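Putative alpha-L-fucosidase (Bacteroides thetaiotaomicron, PDB 3EYP) probably acts as a family 29 alpha-L-fucosidase, hydrolysing alpha-linked L-fucose from glycans or other fucosides. Local coordinates at residues E21-F26 with V291-F296; L15-R20 with Y249-T254; E162-G167 with V193-K198. One frame throughout, in Å; residues are numbered along the deposited sequence.

How the contacts relate
From the N terminus, helix 12-20 leads directly into strand 22-26. The helix takes part in contact 2 and the strand in contact 1. Contact 3 comes next. It closes a short loop between 162-167 and 193-198, within one beta-alpha-beta unit. This loop nests inside the long loops closed by the other two contacts. Contact 2 returns the chain at 249-254 to the N-terminal helix. Contact 1 then brings 291-296 beside 21-26, so contacts 1 and 2 cross. All three reach the same parallel barrel sheet. They meet in its interior, where Trp17, Glu253, Glu162, Trp164, Phe25 and Leu293 come together.

Contact 1: residues E21-F26 with V291-F296; sequences EMIAFF and VLLLNF
Phe25 and Leu293 bury the most surface here, with Ile23 next. Leu293 reaches over the Phe25 ring: CG is anti to the backbone N (chi1 174°), which brings CD2 onto one ring face, 3.7 Å from the centroid. CD2 sits off-centre toward the rim, nearest Phe25 CE2 at 3.4 Å. An off-rotamer chi1 of -127° sets the Phe25 ring beneath this methyl. The other methyl of Leu293, CD1, crosses to Ile23 CG2 at 3.6 Å. Ile23 CD1 in turn meets Val291 CG1 at 3.8 Å. At the root of the Phe25 side chain, Phe25 CB packs on Asn295 CB at 3.5 Å. The amide oxygen of Asn295 is held by His27, its nitrogen by Trp262 and Ser257. The backbones join as parallel strands, the first and last in the chain of a TIM-barrel sheet. Five hydrogen bonds link them. Ile23 and Phe25 each use both N and O, and Glu21 O adds the fifth. The shortest runs from Ile23 N to Leu292 O, 2.7 Å and nearly along the carbonyl axis. Phe25 N instead approaches Leu294 O from above the carbonyl plane. Ile23, Phe25, Leu293 and Asn295 face the barrel interior, where the Phe25 ring also meets Trp164 edge-to-face. An alanine in place of Phe25 would remove the ring and would probably leave Leu293 CD2 and Trp164 poorly packed. Met22, Ala24, Leu292 and Leu294 are on the outer face. There Met22 CE lies alongside Leu292 CD2, and helix 275-283 covers Met22 and both leucines.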
loop_
_atom_site.group_PDB
_atom_site.type_symbol
_atom_site.label_atom_id
_atom_site.label_comp_id
_atom_site.label_asym_id
_atom_site.label_seq_id
_atom_site.Cartn_x
_atom_site.Cartn_y
_atom_site.Cartn_z
ATOM N N GLU A 21 -0.760 3.623 5.170
ATOM C CA GLU A 21 0.507 3.989 4.469
ATOM C C GLU A 21 1.327 2.819 4.053
ATOM O O GLU A 21 1.664 2.659 2.884
ATOM C CB GLU A 21 1.316 5.027 5.258
ATOM C CG GLU A 21 0.554 6.338 5.260
ATOM C CD GLU A 21 1.290 7.536 5.822
ATOM O OE1 GLU A 21 2.431 7.407 6.316
ATOM O OE2 GLU A 21 0.656 8.624 5.747
ATOM N N MET A 22 1.565 1.939 5.007
ATOM C CA MET A 22 2.329 0.693 4.770
ATOM C C MET A 22 1.553 -0.522 5.297
ATOM O O MET A 22 0.751 -0.439 6.251
ATOM C CB MET A 22 3.692 0.768 5.483
ATOM C CG MET A 22 4.800 1.584 4.802
ATOM S SD MET A 22 6.422 1.715 5.584
ATOM C CE MET A 22 7.173 0.197 5.100
ATOM N N ILE A 23 1.771 -1.649 4.655
ATOM C CA ILE A 23 1.172 -2.968 5.028
ATOM C C ILE A 23 2.252 -4.049 4.925
ATOM O O ILE A 23 3.065 -4.009 3.993
ATOM C CB ILE A 23 -0.022 -3.353 4.123
ATOM C CG1 ILE A 23 -1.035 -2.240 4.050
ATOM C CG2 ILE A 23 -0.668 -4.619 4.603
ATOM C CD1 ILE A 23 -2.197 -2.470 3.010
ATOM N N ALA A 24 2.359 -4.971 5.888
ATOM C CA ALA A 24 3.279 -6.106 5.665
ATOM C C ALA A 24 2.651 -7.291 4.928
ATOM O O ALA A 24 1.512 -7.593 5.094
ATOM C CB ALA A 24 3.926 -6.575 6.967
ATOM N N PHE A 25 3.461 -7.930 4.068
ATOM C CA PHE A 25 3.094 -9.194 3.437
ATOM C C PHE A 25 3.971 -10.233 4.138
ATOM O O PHE A 25 5.070 -9.935 4.525
ATOM C CB PHE A 25 3.525 -9.214 1.962
ATOM C CG PHE A 25 2.441 -9.549 0.977
ATOM C CD1 PHE A 25 1.315 -10.285 1.331
ATOM C CD2 PHE A 25 2.588 -9.145 -0.368
ATOM C CE1 PHE A 25 0.399 -10.594 0.425
ATOM C CE2 PHE A 25 1.646 -9.463 -1.294
ATOM C CZ PHE A 25 0.544 -10.162 -0.920
ATOM N N PHE A 26 3.421 -11.403 4.358
ATOM C CA PHE A 26 4.138 -12.530 4.957
ATOM C C PHE A 26 3.896 -13.729 4.082
ATOM O O PHE A 26 2.855 -14.397 4.184
ATOM C CB PHE A 26 3.665 -12.858 6.376
ATOM C CG PHE A 26 4.033 -11.819 7.410
ATOM C CD1 PHE A 26 5.310 -11.405 7.550
ATOM C CD2 PHE A 26 3.064 -11.292 8.248
ATOM C CE1 PHE A 26 5.646 -10.467 8.470
ATOM C CE2 PHE A 26 3.398 -10.345 9.188
ATOM C CZ PHE A 26 4.670 -9.911 9.284
ATOM N N VAL A 291 -0.010 3.001 -1.601
ATOM C CA VAL A 291 0.238 2.380 -0.294
ATOM C C VAL A 291 1.269 1.271 -0.563
ATOM O O VAL A 291 1.244 0.596 -1.622
ATOM C CB VAL A 291 -1.070 1.779 0.350
ATOM C CG1 VAL A 291 -0.764 0.750 1.544
ATOM C CG2 VAL A 291 -2.081 2.857 0.816
ATOM N N LEU A 292 2.193 1.114 0.367
ATOM C CA LEU A 292 3.302 0.141 0.224
ATOM C C LEU A 292 3.052 -1.152 1.000
ATOM O O LEU A 292 2.827 -1.141 2.196
ATOM C CB LEU A 292 4.610 0.782 0.643
ATOM C CG LEU A 292 5.893 -0.084 0.717
ATOM C CD1 LEU A 292 6.169 -0.781 -0.644
ATOM C CD2 LEU A 292 7.156 0.736 1.214
ATOM N N LEU A 293 2.984 -2.236 0.252
ATOM C CA LEU A 293 2.801 -3.606 0.758
ATOM C C LEU A 293 4.147 -4.280 0.573
ATOM O O LEU A 293 4.594 -4.574 -0.527
ATOM C CB LEU A 293 1.664 -4.337 0.013
ATOM C CG LEU A 293 1.448 -5.825 0.325
ATOM C CD1 LEU A 293 1.181 -6.036 1.851
ATOM C CD2 LEU A 293 0.255 -6.432 -0.528
ATOM N N LEU A 294 4.839 -4.415 1.680
ATOM C CA LEU A 294 6.189 -4.929 1.729
ATOM C C LEU A 294 6.239 -6.281 2.357
ATOM O O LEU A 294 5.829 -6.468 3.500
ATOM C CB LEU A 294 7.094 -3.993 2.562
ATOM C CG LEU A 294 8.590 -4.222 2.644
ATOM C CD1 LEU A 294 9.281 -4.188 1.251
ATOM C CD2 LEU A 294 9.234 -3.140 3.611
ATOM N N ASN A 295 6.816 -7.199 1.591
ATOM C CA ASN A 295 6.957 -8.625 1.981
ATOM C C ASN A 295 8.215 -8.966 2.760
ATOM O O ASN A 295 9.345 -8.694 2.331
ATOM C CB ASN A 295 6.841 -9.526 0.745
ATOM C CG ASN A 295 7.045 -10.982 1.080
ATOM O OD1 ASN A 295 6.160 -11.630 1.634
ATOM N ND2 ASN A 295 8.200 -11.507 0.710
ATOM N N PHE A 296 7.964 -9.546 3.948
ATOM C CA PHE A 296 8.974 -10.180 4.812
ATOM C C PHE A 296 8.677 -11.689 4.841
ATOM O O PHE A 296 7.656 -12.093 5.424
ATOM C CB PHE A 296 8.840 -9.704 6.271
ATOM C CG PHE A 296 8.949 -8.204 6.464
ATOM C CD1 PHE A 296 10.112 -7.648 6.921
ATOM C CD2 PHE A 296 7.884 -7.377 6.164
ATOM C CE1 PHE A 296 10.245 -6.285 7.128
ATOM C CE2 PHE A 296 7.999 -6.002 6.334
ATOM C CZ PHE A 296 9.191 -5.446 6.826
#

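Contact 2: residues L15-R20 with Y249-T254; sequences LEWYNR and YIPAET
Glu16 OE2 is gripped by two cations: Lys119, and Arg20 NE, which donates at 2.7 Å, almost straight (177°) and in the guanidinium plane. Arg20 NH2 binds Glu16 OE1, so the guanidinium holds the carboxylate side-on, using the syn lone pair of each oxygen. Arg20 lies one helical turn after Glu16; the pair holds its guanidinium in place, and NH1 makes a salt bridge to Glu162.

Trp17 carries the contact with 249-254. Its CG is anti to the backbone N (chi1 166°), and the indole extends toward the other segment. Trp17 NE1 donates to Glu253 OE1 at 3.0 Å, close to the ring plane and onto the anti lone pair. Glu253 OE2 receives Trp164 NE1, so two indoles hold this one carboxylate. Glu253 OE1 also lies very close to Glu162 OE2, so at least one of the two acids is probably protonated. The nearby Arg20 would probably help stabilise the remaining charge.

At the far edge of the indole, Trp17 CH2 meets Ala252 O in the ring plane at 3.1 Å. Trp17 CZ3 touches Pro251 CG at 3.6 Å and also lies over the centre of the Tyr18 ring. Pro251 packs against both aromatics, with its CB 3.4 Å from Tyr18 OH. That hydroxyl is hydrogen-bonded to Asn289 O. A water, weakly bonded to this hydroxyl, links it to Tyr249 OH.

Trp17 also packs on Ile23, Val291 and Val193, near the starts of three barrel strands. Helix 12-20 thus covers the N-terminal end of this barrel, as an extra helix before the first strand does in some TIM barrels.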
loop_
_atom_site.group_PDB
_atom_site.type_symbol
_atom_site.label_atom_id
_atom_site.label_comp_id
_atom_site.label_asym_id
_atom_site.label_seq_id
_atom_site.Cartn_x
_atom_site.Cartn_y
_atom_site.Cartn_z
ATOM N N LEU A 15 -10.507 5.121 2.434
ATOM C CA LEU A 15 -9.845 6.124 3.295
ATOM C C LEU A 15 -9.028 5.435 4.406
ATOM O O LEU A 15 -7.936 5.834 4.755
ATOM C CB LEU A 15 -10.897 7.056 3.917
ATOM C CG LEU A 15 -11.621 8.069 3.043
ATOM C CD1 LEU A 15 -12.839 8.656 3.903
ATOM C CD2 LEU A 15 -10.583 9.148 2.640
ATOM N N GLU A 16 -9.611 4.413 4.993
ATOM C CA GLU A 16 -8.943 3.663 6.091
ATOM C C GLU A 16 -7.626 3.039 5.575
ATOM O O GLU A 16 -6.555 3.154 6.178
ATOM C CB GLU A 16 -9.920 2.609 6.653
ATOM C CG GLU A 16 -9.305 1.690 7.741
ATOM C CD GLU A 16 -8.456 0.567 7.146
ATOM O OE1 GLU A 16 -8.943 -0.079 6.181
ATOM O OE2 GLU A 16 -7.315 0.348 7.639
ATOM N N TRP A 17 -7.727 2.456 4.393
ATOM C CA TRP A 17 -6.591 1.789 3.713
ATOM C C TRP A 17 -5.502 2.785 3.365
ATOM O O TRP A 17 -4.320 2.580 3.630
ATOM C CB TRP A 17 -7.090 1.055 2.457
ATOM C CG TRP A 17 -6.042 0.613 1.475
ATOM C CD1 TRP A 17 -5.376 -0.571 1.471
ATOM C CD2 TRP A 17 -5.587 1.334 0.307
ATOM N NE1 TRP A 17 -4.522 -0.643 0.375
ATOM C CE2 TRP A 17 -4.618 0.522 -0.339
ATOM C CE3 TRP A 17 -5.845 2.599 -0.206
ATOM C CZ2 TRP A 17 -3.950 0.929 -1.477
ATOM C CZ3 TRP A 17 -5.175 3.012 -1.340
ATOM C CH2 TRP A 17 -4.239 2.166 -1.978
ATOM N N TYR A 18 -5.912 3.932 2.840
ATOM C CA TYR A 18 -4.932 4.957 2.479
ATOM C C TYR A 18 -4.101 5.391 3.700
ATOM O O TYR A 18 -2.890 5.631 3.635
ATOM C CB TYR A 18 -5.628 6.172 1.817
ATOM C CG TYR A 18 -5.381 6.334 0.339
ATOM C CD1 TYR A 18 -6.441 6.568 -0.540
ATOM C CD2 TYR A 18 -4.079 6.305 -0.170
ATOM C CE1 TYR A 18 -6.213 6.774 -1.888
ATOM C CE2 TYR A 18 -3.838 6.484 -1.511
ATOM C CZ TYR A 18 -4.906 6.691 -2.367
ATOM O OH TYR A 18 -4.675 6.886 -3.702
ATOM N N ASN A 19 -4.801 5.509 4.820
ATOM C CA ASN A 19 -4.217 6.015 6.045
ATOM C C ASN A 19 -3.198 5.067 6.692
ATOM O O ASN A 19 -2.378 5.464 7.543
ATOM C CB ASN A 19 -5.322 6.356 7.050
ATOM C CG ASN A 19 -4.795 7.180 8.208
ATOM O OD1 ASN A 19 -3.982 8.105 8.026
ATOM N ND2 ASN A 19 -5.188 6.796 9.416
ATOM N N ARG A 20 -3.237 3.818 6.260
ATOM C CA ARG A 20 -2.283 2.793 6.787
ATOM C C ARG A 20 -0.829 3.116 6.377
ATOM O O ARG A 20 0.157 2.959 7.108
ATOM C CB ARG A 20 -2.640 1.395 6.276
ATOM C CG ARG A 20 -4.015 0.901 6.624
ATOM C CD ARG A 20 -4.200 -0.539 6.087
ATOM N NE ARG A 20 -5.588 -0.961 6.096
ATOM C CZ ARG A 20 -6.065 -1.997 5.399
ATOM N NH1 ARG A 20 -5.283 -2.743 4.633
ATOM N NH2 ARG A 20 -7.321 -2.285 5.470
ATOM N N TYR A 249 -13.046 4.594 -8.976
ATOM C CA TYR A 249 -12.101 5.028 -7.912
ATOM C C TYR A 249 -11.626 3.760 -7.233
ATOM O O TYR A 249 -12.362 3.114 -6.490
ATOM C CB TYR A 249 -12.758 5.971 -6.932
ATOM C CG TYR A 249 -11.781 6.740 -6.066
ATOM C CD1 TYR A 249 -11.535 8.092 -6.288
ATOM C CD2 TYR A 249 -11.118 6.117 -5.005
ATOM C CE1 TYR A 249 -10.615 8.793 -5.495
ATOM C CE2 TYR A 249 -10.217 6.809 -4.220
ATOM C CZ TYR A 249 -9.960 8.135 -4.458
ATOM O OH TYR A 249 -9.042 8.830 -3.642
ATOM N N ILE A 250 -10.451 3.352 -7.650
ATOM C CA ILE A 250 -9.808 2.092 -7.179
ATOM C C ILE A 250 -8.331 2.358 -7.121
ATOM O O ILE A 250 -7.599 2.143 -8.122
ATOM C CB ILE A 250 -10.072 0.899 -8.121
ATOM C CG1 ILE A 250 -11.540 0.770 -8.494
ATOM C CG2 ILE A 250 -9.633 -0.406 -7.453
ATOM C CD1 ILE A 250 -11.828 -0.083 -9.729
ATOM N N PRO A 251 -7.863 2.875 -5.982
ATOM C CA PRO A 251 -6.508 3.313 -5.924
ATOM C C PRO A 251 -5.490 2.171 -5.998
ATOM O O PRO A 251 -5.808 1.022 -5.711
ATOM C CB PRO A 251 -6.393 4.023 -4.570
ATOM C CG PRO A 251 -7.608 3.729 -3.836
ATOM C CD PRO A 251 -8.615 3.107 -4.736
ATOM N N ALA A 252 -4.310 2.511 -6.437
ATOM C CA ALA A 252 -3.194 1.553 -6.563
ATOM C C ALA A 252 -2.598 1.139 -5.232
ATOM O O ALA A 252 -2.218 1.961 -4.363
ATOM C CB ALA A 252 -2.078 2.110 -7.469
ATOM N N GLU A 253 -2.387 -0.172 -5.130
ATOM C CA GLU A 253 -1.573 -0.758 -4.037
ATOM C C GLU A 253 -0.256 -1.351 -4.583
ATOM O O GLU A 253 -0.249 -2.146 -5.482
ATOM C CB GLU A 253 -2.389 -1.823 -3.308
ATOM C CG GLU A 253 -1.791 -2.243 -1.923
ATOM C CD GLU A 253 -2.513 -3.458 -1.368
ATOM O OE1 GLU A 253 -3.359 -3.321 -0.469
ATOM O OE2 GLU A 253 -2.276 -4.546 -1.870
ATOM N N THR A 254 0.872 -0.871 -4.062
ATOM C CA THR A 254 2.173 -1.189 -4.591
ATOM C C THR A 254 2.838 -2.272 -3.760
ATOM O O THR A 254 3.182 -2.058 -2.605
ATOM C CB THR A 254 3.112 0.071 -4.600
ATOM O OG1 THR A 254 2.460 1.113 -5.368
ATOM C CG2 THR A 254 4.456 -0.220 -5.205
HETATM O O HOH W 1 -6.038 9.646 -3.558
#

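Contact 3: residues E162-G167 with V193-K198; sequences ETWWDG and VIFGTK
The Trp164 indole and the Phe195 ring form an offset stack, their planes only 1° apart. The six-membered ring centroid of Trp164 is 3.9 Å from that of Phe195. The side chains run side by side, and Phe195 CB sits over the five-membered ring, nearest Trp164 CD1. At the Trp164 edge, Glu162 OE2 lies in plane, and NE1 donates to Glu253. Besides Phe25, the Trp164 ring meets that of Tyr123, planes about 15° apart. The Trp165 carbonyl oxygen lies at the edge of Phe195. Trp165 turns to the other side of the sheet, where Ile194 CG2 approaches its six-membered ring off-centre, 3.8 Å from Trp165 CE3.

Three backbone hydrogen bonds pair the strands in parallel, ending with Trp165 N to Phe195 O at 2.9 Å. Thr197 OG1 donates to Trp165 O at 2.9 Å. It also accepts from a water that donates to Asp166 O. A beta carbon on Gly167 would clash with this hydroxyl, so the glycine lets the loops close up. The extended Lys198 chain brings NZ to Gly167 O at 2.8 Å, and Asp171 gives NZ a salt bridge.

Asp166 follows the strand at the C-terminal end of the barrel, where TIM-barrel glycosidases keep their active sites. Its carboxylate binds glycerol, probably from the crystallisation liquor, and Tyr123. The two strands belong to one beta-alpha-beta unit whose helix, 175-188, covers Thr163 and Ile194. Strand 119-124 pairs with the far side of 162-164. Helix 12-20 packs on Glu162 and Val193, and Glu253 of strand 253-257 touches Phe195 inside the barrel.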
loop_
_atom_site.group_PDB
_atom_site.type_symbol
_atom_site.label_atom_id
_atom_site.label_comp_id
_atom_site.label_asym_id
_atom_site.label_seq_id
_atom_site.Cartn_x
_atom_site.Cartn_y
_atom_site.Cartn_z
ATOM N N GLU A 162 -8.162 -6.806 5.168
ATOM C CA GLU A 162 -7.865 -6.972 3.722
ATOM C C GLU A 162 -7.943 -8.403 3.291
ATOM O O GLU A 162 -7.479 -9.302 3.992
ATOM C CB GLU A 162 -6.491 -6.427 3.360
ATOM C CG GLU A 162 -6.252 -6.283 1.864
ATOM C CD GLU A 162 -5.401 -5.074 1.480
ATOM O OE1 GLU A 162 -5.329 -4.117 2.300
ATOM O OE2 GLU A 162 -4.769 -5.130 0.371
ATOM N N THR A 163 -8.563 -8.597 2.126
ATOM C CA THR A 163 -8.541 -9.905 1.416
ATOM C C THR A 163 -7.879 -9.657 0.091
ATOM O O THR A 163 -8.214 -8.710 -0.607
ATOM C CB THR A 163 -9.969 -10.477 1.215
ATOM O OG1 THR A 163 -10.516 -10.857 2.475
ATOM C CG2 THR A 163 -9.993 -11.694 0.346
ATOM N N TRP A 164 -6.896 -10.486 -0.225
ATOM C CA TRP A 164 -6.042 -10.294 -1.412
ATOM C C TRP A 164 -6.291 -11.392 -2.416
ATOM O O TRP A 164 -6.111 -12.591 -2.109
ATOM C CB TRP A 164 -4.597 -10.322 -1.022
ATOM C CG TRP A 164 -3.715 -9.268 -1.556
ATOM C CD1 TRP A 164 -3.584 -8.001 -1.097
ATOM C CD2 TRP A 164 -2.776 -9.407 -2.618
ATOM N NE1 TRP A 164 -2.658 -7.318 -1.842
ATOM C CE2 TRP A 164 -2.119 -8.168 -2.760
ATOM C CE3 TRP A 164 -2.434 -10.459 -3.474
ATOM C CZ2 TRP A 164 -1.115 -7.952 -3.715
ATOM C CZ3 TRP A 164 -1.446 -10.233 -4.424
ATOM C CH2 TRP A 164 -0.793 -8.991 -4.510
ATOM N N TRP A 165 -6.627 -10.967 -3.638
ATOM C CA TRP A 165 -6.856 -11.911 -4.750
ATOM C C TRP A 165 -5.798 -11.709 -5.816
ATOM O O TRP A 165 -5.888 -10.780 -6.622
ATOM C CB TRP A 165 -8.242 -11.768 -5.367
ATOM C CG TRP A 165 -9.374 -12.247 -4.489
ATOM C CD1 TRP A 165 -9.296 -13.197 -3.537
ATOM C CD2 TRP A 165 -10.738 -11.797 -4.498
ATOM N NE1 TRP A 165 -10.499 -13.386 -2.948
ATOM C CE2 TRP A 165 -11.413 -12.515 -3.489
ATOM C CE3 TRP A 165 -11.451 -10.862 -5.252
ATOM C CZ2 TRP A 165 -12.781 -12.359 -3.234
ATOM C CZ3 TRP A 165 -12.800 -10.670 -4.980
ATOM C CH2 TRP A 165 -13.470 -11.447 -4.004
ATOM N N ASP A 166 -4.782 -12.564 -5.779
ATOM C CA ASP A 166 -3.689 -12.545 -6.771
ATOM C C ASP A 166 -4.261 -12.914 -8.120
ATOM O O ASP A 166 -5.055 -13.850 -8.251
ATOM C CB ASP A 166 -2.592 -13.530 -6.379
ATOM C CG ASP A 166 -1.258 -13.291 -7.027
ATOM O OD1 ASP A 166 -1.147 -12.912 -8.217
ATOM O OD2 ASP A 166 -0.261 -13.624 -6.366
ATOM N N GLY A 167 -3.838 -12.187 -9.140
ATOM C CA GLY A 167 -4.292 -12.477 -10.500
ATOM C C GLY A 167 -3.514 -13.559 -11.248
ATOM O O GLY A 167 -3.980 -14.106 -12.270
ATOM N N VAL A 193 -11.145 -4.568 2.957
ATOM C CA VAL A 193 -10.692 -4.024 1.656
ATOM C C VAL A 193 -10.280 -5.179 0.783
ATOM O O VAL A 193 -9.525 -6.078 1.188
ATOM C CB VAL A 193 -9.446 -3.118 1.839
ATOM C CG1 VAL A 193 -8.857 -2.765 0.534
ATOM C CG2 VAL A 193 -9.745 -1.863 2.623
ATOM N N ILE A 194 -10.800 -5.172 -0.428
ATOM C CA ILE A 194 -10.454 -6.181 -1.424
ATOM C C ILE A 194 -9.448 -5.708 -2.482
ATOM O O ILE A 194 -9.711 -4.737 -3.205
ATOM C CB ILE A 194 -11.684 -6.719 -2.101
ATOM C CG1 ILE A 194 -12.595 -7.424 -1.085
ATOM C CG2 ILE A 194 -11.282 -7.645 -3.272
ATOM C CD1 ILE A 194 -14.000 -7.736 -1.697
ATOM N N PHE A 195 -8.293 -6.372 -2.498
ATOM C CA PHE A 195 -7.285 -6.189 -3.594
ATOM C C PHE A 195 -7.754 -7.143 -4.664
ATOM O O PHE A 195 -7.729 -8.367 -4.482
ATOM C CB PHE A 195 -5.854 -6.513 -3.163
ATOM C CG PHE A 195 -4.854 -6.448 -4.272
ATOM C CD1 PHE A 195 -4.116 -5.276 -4.514
ATOM C CD2 PHE A 195 -4.615 -7.553 -5.065
ATOM C CE1 PHE A 195 -3.174 -5.203 -5.552
ATOM C CE2 PHE A 195 -3.634 -7.502 -6.109
ATOM C CZ PHE A 195 -2.935 -6.328 -6.345
ATOM N N GLY A 196 -8.204 -6.572 -5.784
ATOM C CA GLY A 196 -8.806 -7.372 -6.867
ATOM C C GLY A 196 -8.109 -7.184 -8.197
ATOM O O GLY A 196 -7.635 -6.105 -8.548
ATOM N N THR A 197 -8.009 -8.282 -8.897
ATOM C CA THR A 197 -7.347 -8.333 -10.187
ATOM C C THR A 197 -8.259 -9.028 -11.180
ATOM O O THR A 197 -9.163 -9.796 -10.832
ATOM C CB THR A 197 -6.070 -9.143 -10.080
ATOM O OG1 THR A 197 -6.381 -10.400 -9.415
ATOM C CG2 THR A 197 -4.984 -8.344 -9.309
ATOM N N LYS A 198 -7.996 -8.724 -12.425
ATOM C CA LYS A 198 -8.629 -9.406 -13.550
ATOM C C LYS A 198 -10.141 -9.430 -13.416
ATOM O O LYS A 198 -10.802 -8.347 -13.310
ATOM C CB LYS A 198 -7.963 -10.772 -13.748
ATOM C CG LYS A 198 -6.618 -10.649 -14.423
ATOM C CD LYS A 198 -5.785 -11.971 -14.423
ATOM C CE LYS A 198 -4.387 -11.781 -14.878
ATOM N NZ LYS A 198 -3.695 -13.088 -14.828
HETATM O O HOH W 2 -7.503 -13.070 -8.940
#